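Local coordinates for prolyl oligopeptidase (Novosphingobium capsulatum, PDB 1YR2), which probably cleaves oligopeptides after proline and, far less readily, alanine, as a serine peptidase of the prolyl oligopeptidase family, at residues Pro416-Ser424 against Val434-Thr444; Ser186-Val194 against Glu205-Trp216. All coordinates share one frame; numbering follows the deposited sequence.

Contact 1 (Pro416-Ser424 against Val434-Thr444)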
loop_
_atom_site.group_PDB
_atom_site.type_symbol
_atom_site.label_atom_id
_atom_site.label_comp_id
_atom_site.label_asym_id
_atom_site.label_seq_id
_atom_site.Cartn_x
_atom_site.Cartn_y
_atom_site.Cartn_z
ATOM N N PRO A 416 -7.794 11.642 -24.027
ATOM C CA PRO A 416 -7.959 12.988 -24.542
ATOM C C PRO A 416 -9.172 13.033 -25.466
ATOM O O PRO A 416 -9.400 12.118 -26.228
ATOM C CB PRO A 416 -6.678 13.216 -25.351
ATOM C CG PRO A 416 -5.728 12.298 -24.863
ATOM C CD PRO A 416 -6.475 11.073 -24.378
ATOM N N GLY A 417 -9.971 14.063 -25.369
ATOM C CA GLY A 417 -11.149 14.176 -26.214
ATOM C C GLY A 417 -12.368 13.400 -25.721
ATOM O O GLY A 417 -13.404 13.539 -26.304
ATOM N N ASP A 418 -12.222 12.553 -24.697
ATOM C CA ASP A 418 -13.324 11.785 -24.123
ATOM C C ASP A 418 -13.834 12.516 -22.862
ATOM O O ASP A 418 -13.031 12.857 -21.978
ATOM C CB ASP A 418 -12.791 10.383 -23.773
ATOM C CG ASP A 418 -13.871 9.393 -23.409
ATOM O OD1 ASP A 418 -14.964 9.797 -22.944
ATOM O OD2 ASP A 418 -13.678 8.149 -23.547
ATOM N N ARG A 419 -15.145 12.685 -22.729
ATOM C CA ARG A 419 -15.731 13.367 -21.574
ATOM C C ARG A 419 -15.912 12.480 -20.332
ATOM O O ARG A 419 -16.219 12.987 -19.279
ATOM C CB ARG A 419 -17.069 13.982 -21.961
ATOM C CG ARG A 419 -18.217 12.989 -22.157
ATOM C CD ARG A 419 -19.326 13.576 -23.002
ATOM N NE ARG A 419 -20.245 12.580 -23.557
ATOM C CZ ARG A 419 -21.429 12.883 -24.092
ATOM N NH1 ARG A 419 -21.841 14.152 -24.157
ATOM N NH2 ARG A 419 -22.215 11.924 -24.575
ATOM N N HIS A 420 -15.721 11.168 -20.467
ATOM C CA HIS A 420 -15.880 10.216 -19.366
ATOM C C HIS A 420 -14.481 9.844 -18.913
ATOM O O HIS A 420 -13.653 9.354 -19.708
ATOM C CB HIS A 420 -16.638 8.963 -19.813
ATOM C CG HIS A 420 -18.049 9.239 -20.205
ATOM N ND1 HIS A 420 -18.930 9.896 -19.369
ATOM C CD2 HIS A 420 -18.706 9.035 -21.370
ATOM C CE1 HIS A 420 -20.084 10.063 -19.999
ATOM N NE2 HIS A 420 -19.975 9.533 -21.207
ATOM N N ALA A 421 -14.180 10.174 -17.672
ATOM C CA ALA A 421 -12.956 9.705 -17.030
ATOM C C ALA A 421 -13.277 9.015 -15.701
ATOM O O ALA A 421 -14.411 9.044 -15.238
ATOM C CB ALA A 421 -11.998 10.867 -16.826
ATOM N N TYR A 422 -12.285 8.374 -15.111
ATOM C CA TYR A 422 -12.461 7.531 -13.912
ATOM C C TYR A 422 -11.217 7.669 -13.048
ATOM O O TYR A 422 -10.115 7.826 -13.574
ATOM C CB TYR A 422 -12.657 6.067 -14.307
ATOM C CG TYR A 422 -13.818 5.936 -15.254
ATOM C CD1 TYR A 422 -15.118 5.821 -14.774
ATOM C CD2 TYR A 422 -13.632 6.107 -16.630
ATOM C CE1 TYR A 422 -16.229 5.783 -15.656
ATOM C CE2 TYR A 422 -14.700 6.094 -17.512
ATOM C CZ TYR A 422 -15.997 5.947 -17.020
ATOM O OH TYR A 422 -17.039 5.947 -17.903
ATOM N N LEU A 423 -11.404 7.603 -11.738
ATOM C CA LEU A 423 -10.336 7.745 -10.748
ATOM C C LEU A 423 -10.544 6.676 -9.683
ATOM O O LEU A 423 -11.664 6.503 -9.194
ATOM C CB LEU A 423 -10.432 9.160 -10.130
ATOM C CG LEU A 423 -9.462 9.665 -9.092
ATOM C CD1 LEU A 423 -8.074 9.613 -9.663
ATOM C CD2 LEU A 423 -9.725 11.137 -8.834
ATOM N N SER A 424 -9.485 5.975 -9.298
ATOM C CA SER A 424 -9.545 4.986 -8.244
ATOM C C SER A 424 -9.247 5.655 -6.882
ATOM O O SER A 424 -8.265 6.371 -6.743
ATOM C CB SER A 424 -8.565 3.848 -8.551
ATOM O OG SER A 424 -8.628 2.895 -7.506
ATOM N N VAL A 434 -13.921 2.660 -7.925
ATOM C CA VAL A 434 -13.860 3.528 -9.086
ATOM C C VAL A 434 -14.895 4.655 -8.983
ATOM O O VAL A 434 -16.091 4.394 -8.818
ATOM C CB VAL A 434 -14.095 2.684 -10.379
ATOM C CG1 VAL A 434 -14.177 3.606 -11.605
ATOM C CG2 VAL A 434 -12.994 1.601 -10.537
ATOM N N LEU A 435 -14.439 5.900 -9.036
ATOM C CA LEU A 435 -15.282 7.082 -9.173
ATOM C C LEU A 435 -15.331 7.562 -10.611
ATOM O O LEU A 435 -14.323 7.495 -11.324
ATOM C CB LEU A 435 -14.707 8.235 -8.344
ATOM C CG LEU A 435 -14.511 7.943 -6.852
ATOM C CD1 LEU A 435 -13.807 9.191 -6.232
ATOM C CD2 LEU A 435 -15.817 7.608 -6.161
ATOM N N ALA A 436 -16.459 8.142 -11.016
ATOM C CA ALA A 436 -16.542 8.765 -12.329
ATOM C C ALA A 436 -16.005 10.179 -12.131
ATOM O O ALA A 436 -16.274 10.813 -11.100
ATOM C CB ALA A 436 -17.986 8.803 -12.845
ATOM N N LEU A 437 -15.175 10.620 -13.064
ATOM C CA LEU A 437 -14.579 11.942 -13.053
ATOM C C LEU A 437 -15.032 12.677 -14.293
ATOM O O LEU A 437 -14.884 12.181 -15.381
ATOM C CB LEU A 437 -13.048 11.821 -13.038
ATOM C CG LEU A 437 -12.237 13.069 -13.303
ATOM C CD1 LEU A 437 -12.403 14.054 -12.173
ATOM C CD2 LEU A 437 -10.767 12.662 -13.533
ATOM N N ASP A 438 -15.599 13.866 -14.128
ATOM C CA ASP A 438 -15.907 14.737 -15.260
ATOM C C ASP A 438 -14.719 15.664 -15.397
ATOM O O ASP A 438 -14.491 16.529 -14.568
ATOM C CB ASP A 438 -17.171 15.539 -14.980
ATOM C CG ASP A 438 -17.544 16.464 -16.139
ATOM O OD1 ASP A 438 -16.734 16.654 -17.058
ATOM O OD2 ASP A 438 -18.622 17.053 -16.177
ATOM N N PRO A 439 -13.911 15.470 -16.412
ATOM C CA PRO A 439 -12.659 16.220 -16.490
ATOM C C PRO A 439 -12.886 17.702 -16.737
ATOM O O PRO A 439 -12.061 18.458 -16.269
ATOM C CB PRO A 439 -11.875 15.479 -17.589
ATOM C CG PRO A 439 -12.846 14.886 -18.407
ATOM C CD PRO A 439 -14.071 14.550 -17.542
ATOM N N ALA A 440 -14.003 18.114 -17.337
ATOM C CA ALA A 440 -14.278 19.543 -17.588
ATOM C C ALA A 440 -14.588 20.300 -16.310
ATOM O O ALA A 440 -14.368 21.486 -16.241
ATOM C CB ALA A 440 -15.458 19.688 -18.570
ATOM N N THR A 441 -15.145 19.634 -15.294
ATOM C CA THR A 441 -15.436 20.303 -14.022
ATOM C C THR A 441 -14.536 19.843 -12.855
ATOM O O THR A 441 -14.583 20.428 -11.778
ATOM C CB THR A 441 -16.857 20.039 -13.626
ATOM O OG1 THR A 441 -17.033 18.627 -13.459
ATOM C CG2 THR A 441 -17.832 20.395 -14.767
ATOM N N ALA A 442 -13.775 18.764 -13.068
ATOM C CA ALA A 442 -12.874 18.197 -12.078
ATOM C C ALA A 442 -13.679 17.718 -10.861
ATOM O O ALA A 442 -13.245 17.849 -9.729
ATOM C CB ALA A 442 -11.792 19.223 -11.695
ATOM N N LYS A 443 -14.840 17.119 -11.123
ATOM C CA LYS A 443 -15.695 16.588 -10.073
ATOM C C LYS A 443 -15.884 15.080 -10.200
ATOM O O LYS A 443 -16.101 14.540 -11.285
ATOM C CB LYS A 443 -17.062 17.250 -10.139
ATOM C CG LYS A 443 -17.123 18.743 -9.745
ATOM C CD LYS A 443 -18.583 19.241 -9.844
ATOM C CE LYS A 443 -18.857 20.504 -8.999
ATOM N NZ LYS A 443 -17.788 21.539 -9.212
ATOM N N THR A 444 -15.793 14.406 -9.073
ATOM C CA THR A 444 -16.053 12.987 -9.009
ATOM C C THR A 444 -17.457 12.747 -8.519
ATOM O O THR A 444 -18.011 13.528 -7.758
ATOM C CB THR A 444 -15.049 12.267 -8.127
ATOM O OG1 THR A 444 -15.045 12.810 -6.794
ATOM C CG2 THR A 444 -13.625 12.461 -8.673
HETATM O O HOH W 1 -16.297 16.462 -19.653
#

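Contact 2 (Ser186-Val194 against Glu205-Trp216)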
loop_
_atom_site.group_PDB
_atom_site.type_symbol
_atom_site.label_atom_id
_atom_site.label_comp_id
_atom_site.label_asym_id
_atom_site.label_seq_id
_atom_site.Cartn_x
_atom_site.Cartn_y
_atom_site.Cartn_z
ATOM N N SER A 186 5.932 -18.752 -14.604
ATOM C CA SER A 186 6.896 -18.289 -15.608
ATOM C C SER A 186 6.854 -16.776 -15.845
ATOM O O SER A 186 5.804 -16.141 -15.747
ATOM C CB SER A 186 6.630 -19.008 -16.920
ATOM O OG SER A 186 7.588 -18.635 -17.866
ATOM N N ASP A 187 8.000 -16.188 -16.173
ATOM C CA ASP A 187 8.042 -14.784 -16.648
ATOM C C ASP A 187 7.681 -14.647 -18.128
ATOM O O ASP A 187 7.440 -13.543 -18.599
ATOM C CB ASP A 187 9.438 -14.203 -16.446
ATOM C CG ASP A 187 9.777 -13.966 -14.996
ATOM O OD1 ASP A 187 8.880 -13.559 -14.208
ATOM O OD2 ASP A 187 10.947 -14.120 -14.588
ATOM N N TRP A 188 7.719 -15.760 -18.864
ATOM C CA TRP A 188 7.320 -15.764 -20.274
ATOM C C TRP A 188 5.797 -15.513 -20.342
ATOM O O TRP A 188 5.069 -15.862 -19.413
ATOM C CB TRP A 188 7.623 -17.107 -20.927
ATOM C CG TRP A 188 9.115 -17.428 -21.144
ATOM C CD1 TRP A 188 9.832 -18.487 -20.607
ATOM C CD2 TRP A 188 10.033 -16.710 -21.976
ATOM N NE1 TRP A 188 11.138 -18.437 -21.043
ATOM C CE2 TRP A 188 11.291 -17.368 -21.891
ATOM C CE3 TRP A 188 9.924 -15.564 -22.795
ATOM C CZ2 TRP A 188 12.428 -16.907 -22.579
ATOM C CZ3 TRP A 188 11.027 -15.123 -23.487
ATOM C CH2 TRP A 188 12.280 -15.803 -23.384
ATOM N N ARG A 189 5.331 -14.958 -21.456
ATOM C CA ARG A 189 3.927 -14.752 -21.696
ATOM C C ARG A 189 3.585 -15.219 -23.089
ATOM O O ARG A 189 4.454 -15.292 -23.993
ATOM C CB ARG A 189 3.593 -13.288 -21.575
ATOM C CG ARG A 189 3.745 -12.727 -20.196
ATOM C CD ARG A 189 2.754 -13.257 -19.159
ATOM N NE ARG A 189 2.964 -12.611 -17.875
ATOM C CZ ARG A 189 3.787 -13.058 -16.936
ATOM N NH1 ARG A 189 4.513 -14.137 -17.124
ATOM N NH2 ARG A 189 3.914 -12.395 -15.815
ATOM N N THR A 190 2.327 -15.567 -23.283
ATOM C CA THR A 190 1.800 -15.819 -24.611
ATOM C C THR A 190 0.774 -14.729 -24.813
ATOM O O THR A 190 -0.082 -14.551 -23.944
ATOM C CB THR A 190 1.094 -17.144 -24.707
ATOM O OG1 THR A 190 2.018 -18.217 -24.420
ATOM C CG2 THR A 190 0.528 -17.375 -26.185
ATOM N N VAL A 191 0.848 -13.982 -25.918
ATOM C CA VAL A 191 -0.182 -12.990 -26.203
ATOM C C VAL A 191 -1.207 -13.574 -27.145
ATOM O O VAL A 191 -0.859 -14.142 -28.129
ATOM C CB VAL A 191 0.405 -11.730 -26.787
ATOM C CG1 VAL A 191 -0.686 -10.746 -27.143
ATOM C CG2 VAL A 191 1.391 -11.088 -25.761
ATOM N N LYS A 192 -2.478 -13.466 -26.798
ATOM C CA LYS A 192 -3.590 -14.055 -27.560
ATOM C C LYS A 192 -4.569 -12.906 -27.848
ATOM O O LYS A 192 -4.454 -11.804 -27.307
ATOM C CB LYS A 192 -4.293 -15.109 -26.720
ATOM C CG LYS A 192 -3.460 -16.335 -26.469
ATOM C CD LYS A 192 -4.200 -17.394 -25.700
ATOM C CE LYS A 192 -3.213 -18.434 -25.216
ATOM N NZ LYS A 192 -3.873 -19.634 -24.658
ATOM N N PHE A 193 -5.552 -13.182 -28.673
ATOM C CA PHE A 193 -6.494 -12.165 -29.100
ATOM C C PHE A 193 -7.909 -12.781 -29.107
ATOM O O PHE A 193 -8.115 -13.950 -29.449
ATOM C CB PHE A 193 -6.125 -11.661 -30.509
ATOM C CG PHE A 193 -4.738 -11.061 -30.638
ATOM C CD1 PHE A 193 -3.616 -11.862 -30.831
ATOM C CD2 PHE A 193 -4.558 -9.665 -30.586
ATOM C CE1 PHE A 193 -2.361 -11.308 -30.924
ATOM C CE2 PHE A 193 -3.325 -9.098 -30.729
ATOM C CZ PHE A 193 -2.213 -9.887 -30.894
ATOM N N VAL A 194 -8.893 -11.943 -28.799
ATOM C CA VAL A 194 -10.294 -12.311 -28.915
ATOM C C VAL A 194 -11.028 -11.202 -29.701
ATOM O O VAL A 194 -10.652 -10.019 -29.662
ATOM C CB VAL A 194 -10.874 -12.535 -27.503
ATOM C CG1 VAL A 194 -10.864 -11.274 -26.677
ATOM C CG2 VAL A 194 -12.235 -13.081 -27.535
ATOM N N GLU A 205 -1.195 -16.023 -32.013
ATOM C CA GLU A 205 -0.570 -16.135 -30.724
ATOM C C GLU A 205 0.858 -15.703 -30.868
ATOM O O GLU A 205 1.555 -16.053 -31.861
ATOM C CB GLU A 205 -0.626 -17.541 -30.145
ATOM C CG GLU A 205 -2.004 -18.160 -29.957
ATOM C CD GLU A 205 -1.933 -19.415 -29.103
ATOM O OE1 GLU A 205 -0.821 -19.955 -28.921
ATOM O OE2 GLU A 205 -2.983 -19.849 -28.602
ATOM N N LEU A 206 1.327 -14.959 -29.875
ATOM C CA LEU A 206 2.685 -14.458 -29.879
ATOM C C LEU A 206 3.399 -15.160 -28.740
ATOM O O LEU A 206 2.924 -15.134 -27.577
ATOM C CB LEU A 206 2.735 -12.930 -29.691
ATOM C CG LEU A 206 1.953 -12.092 -30.723
ATOM C CD1 LEU A 206 2.026 -10.662 -30.342
ATOM C CD2 LEU A 206 2.474 -12.229 -32.129
ATOM N N LYS A 207 4.535 -15.787 -29.073
ATOM C CA LYS A 207 5.366 -16.492 -28.109
ATOM C C LYS A 207 6.639 -15.688 -27.836
ATOM O O LYS A 207 6.994 -14.762 -28.569
ATOM C CB LYS A 207 5.705 -17.929 -28.613
ATOM C CG LYS A 207 4.501 -18.865 -28.761
ATOM C CD LYS A 207 3.796 -19.042 -27.432
ATOM C CE LYS A 207 2.791 -20.209 -27.401
ATOM N NZ LYS A 207 2.413 -20.465 -25.968
ATOM N N TRP A 208 7.259 -16.026 -26.706
ATOM C CA TRP A 208 8.524 -15.458 -26.208
ATOM C C TRP A 208 8.417 -14.016 -25.802
ATOM O O TRP A 208 9.387 -13.260 -25.811
ATOM C CB TRP A 208 9.674 -15.688 -27.184
ATOM C CG TRP A 208 9.669 -17.081 -27.664
ATOM C CD1 TRP A 208 9.362 -17.510 -28.928
ATOM C CD2 TRP A 208 9.889 -18.252 -26.878
ATOM N NE1 TRP A 208 9.424 -18.881 -28.983
ATOM C CE2 TRP A 208 9.747 -19.368 -27.741
ATOM C CE3 TRP A 208 10.228 -18.478 -25.531
ATOM C CZ2 TRP A 208 9.901 -20.689 -27.299
ATOM C CZ3 TRP A 208 10.390 -19.796 -25.083
ATOM C CH2 TRP A 208 10.229 -20.886 -25.970
ATOM N N VAL A 209 7.211 -13.639 -25.404
ATOM C CA VAL A 209 6.952 -12.291 -24.928
ATOM C C VAL A 209 7.360 -12.323 -23.462
ATOM O O VAL A 209 7.108 -13.308 -22.758
ATOM C CB VAL A 209 5.477 -12.005 -25.062
ATOM C CG1 VAL A 209 5.110 -10.706 -24.411
ATOM C CG2 VAL A 209 5.058 -12.034 -26.534
ATOM N N LYS A 210 8.016 -11.282 -23.013
ATOM C CA LYS A 210 8.422 -11.224 -21.629
ATOM C C LYS A 210 8.709 -9.819 -21.226
ATOM O O LYS A 210 9.323 -9.061 -21.991
ATOM C CB LYS A 210 9.640 -12.129 -21.369
ATOM C CG LYS A 210 10.195 -12.015 -19.931
ATOM C CD LYS A 210 11.250 -13.059 -19.548
ATOM C CE LYS A 210 12.387 -13.205 -20.481
ATOM N NZ LYS A 210 13.335 -14.276 -19.964
ATOM N N PHE A 211 8.271 -9.444 -20.025
ATOM C CA PHE A 211 8.487 -8.064 -19.553
ATOM C C PHE A 211 8.066 -7.016 -20.585
ATOM O O PHE A 211 8.821 -6.082 -20.881
ATOM C CB PHE A 211 9.966 -7.835 -19.138
ATOM C CG PHE A 211 10.449 -8.784 -18.078
ATOM C CD1 PHE A 211 9.622 -9.135 -17.028
ATOM C CD2 PHE A 211 11.755 -9.279 -18.123
ATOM C CE1 PHE A 211 10.073 -10.061 -16.066
ATOM C CE2 PHE A 211 12.214 -10.163 -17.180
ATOM C CZ PHE A 211 11.349 -10.567 -16.146
ATOM N N SER A 212 6.836 -7.158 -21.076
ATOM C CA SER A 212 6.303 -6.380 -22.191
ATOM C C SER A 212 5.055 -5.581 -21.849
ATOM O O SER A 212 4.281 -5.979 -20.979
ATOM C CB SER A 212 5.915 -7.393 -23.238
ATOM O OG SER A 212 5.513 -6.804 -24.454
ATOM N N GLY A 213 4.847 -4.502 -22.563
ATOM C CA GLY A 213 3.543 -3.899 -22.725
ATOM C C GLY A 213 2.706 -4.566 -23.785
ATOM O O GLY A 213 3.101 -5.565 -24.402
ATOM N N LEU A 214 1.518 -4.020 -23.985
ATOM C CA LEU A 214 0.672 -4.395 -25.087
ATOM C C LEU A 214 0.244 -3.038 -25.579
ATOM O O LEU A 214 -0.341 -2.253 -24.818
ATOM C CB LEU A 214 -0.552 -5.162 -24.607
ATOM C CG LEU A 214 -0.330 -6.491 -23.935
ATOM C CD1 LEU A 214 -1.648 -7.017 -23.424
ATOM C CD2 LEU A 214 0.350 -7.472 -24.868
ATOM N N ALA A 215 0.559 -2.713 -26.810
ATOM C CA ALA A 215 0.173 -1.395 -27.320
ATOM C C ALA A 215 -0.296 -1.511 -28.737
ATOM O O ALA A 215 0.473 -1.884 -29.630
ATOM C CB ALA A 215 1.326 -0.425 -27.256
ATOM N N TRP A 216 -1.549 -1.123 -28.980
ATOM C CA TRP A 216 -2.098 -1.228 -30.319
ATOM C C TRP A 216 -1.591 -0.071 -31.183
ATOM O O TRP A 216 -1.496 1.073 -30.730
ATOM C CB TRP A 216 -3.633 -1.184 -30.260
ATOM C CG TRP A 216 -4.255 -2.470 -29.799
ATOM C CD1 TRP A 216 -4.537 -2.841 -28.513
ATOM C CD2 TRP A 216 -4.644 -3.575 -30.619
ATOM N NE1 TRP A 216 -5.116 -4.082 -28.487
ATOM C CE2 TRP A 216 -5.172 -4.571 -29.765
ATOM C CE3 TRP A 216 -4.639 -3.805 -31.993
ATOM C CZ2 TRP A 216 -5.652 -5.785 -30.235
ATOM C CZ3 TRP A 216 -5.105 -4.985 -32.467
ATOM C CH2 TRP A 216 -5.642 -5.969 -31.587
HETATM O O HOH W 2 6.526 -11.007 -18.343
HETATM O O HOH W 3 5.881 -17.819 -24.587
#

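Contact 1 (Pro416-Ser424 against Val434-Thr444)
Tyr422 and Ala436 face each other as a non-hydrogen-bonded antiparallel pair, CA to CA 4.5 Å, between two hydrogen-bonded pairs, Ala421 with Leu437 and Leu423 with Leu435. Two bonds of the ladder differ in straightness: Leu437 N reaches Ala421 O at 2.8 Å nearly straight (174°), while the N-H of Ala421 comes to Leu437 O bent (142°). The CA of Tyr422 passes 3.2 Å from Leu435 O in a CA-H...O contact. Tyr422 CB then lies 4.0 Å from Val434 CG1. With CG anti to the carbonyl carbon (chi1 -56°), the ring lies where CD1 touches that same methyl and Leu435 O, and Tyr422 CE1 comes to 4.5 Å from Ala436 CB. The tyrosine OH leaves the pair and forms a hydrogen bond with Arg116 NE, while Trp447 meets the ring edge-to-face. On the other face, Ala421 CB rests 3.9 Å from Leu437 CD2, and Leu423 CD2 meets Thr444 CG2. Where the ladder ends, Pro439 CD packs against Arg419 O, and Asp438 OD1 accepts from Ala440 N in an Asx turn beside a G1 bulge. The paired strands are the middle two of a four-stranded antiparallel sheet, between strands 408-413 and 443-446, with strand 110-117 against the tyrosine face.

Contact 2 (Ser186-Val194 against Glu205-Trp216)
Glu205 opens the second segment alongside Lys192, its OE2 4.0 Å from Lys192 NZ, a proximity of opposite charges too long for a salt bridge. Leu206 makes the regular pair with Val191: N-H...O bonds of 2.9 Å run both ways between Leu206 N and Val191 O and between Val191 N and Leu206 O, and their side chains lie side by side. Lys207 bends at chi2 (-60°), which carries NZ back to donate to Thr190 OG1 at 2.8 Å. The chain turns at Trp208, where the register slips by one residue in a beta bulge and a water joins Trp208 N to Arg189 O. Trp208 sets its ring edge on the face of Trp188 in a T-shaped pair, planes at 85°. Val209 O then accepts from Arg189 N at 2.8 Å. Lys210 covers the opposite face of Trp188, NZ 4.0 Å from the centroid of its six-membered ring in a cation-pi contact; the same NZ is hydrogen-bonded to Asn240 OD1. Farther on, Leu214 CD2 touches Val191 CG2, and Trp216 CH2 reaches Phe193 CD2. Strand 204-210 is the outermost strand of a four-stranded antiparallel sheet, a blade of the beta-propeller, and after its bulge the chain passes to the next sheet.

Both contacts belong to the N-terminal beta-propeller domain, but to different four-stranded sheets: contact 1 joins the two middle strands of its sheet, contact 2 the third strand and the outermost fourth. Their centres are about 30 Å apart and their nearest atoms about 13 Å apart, so neither touches the other. In sequence, both segments of contact 2 come before those of contact 1. Segment 205-216 itself ends in strand 215-216 of the following sheet, whereas contact 1 meets strand 110-117 of the first propeller sheet through side chains, as in the prolyl oligopeptidase propeller, whose ring is not closed by a shared strand. The catalytic serine is expected, as in this family, in the alpha/beta-hydrolase domain.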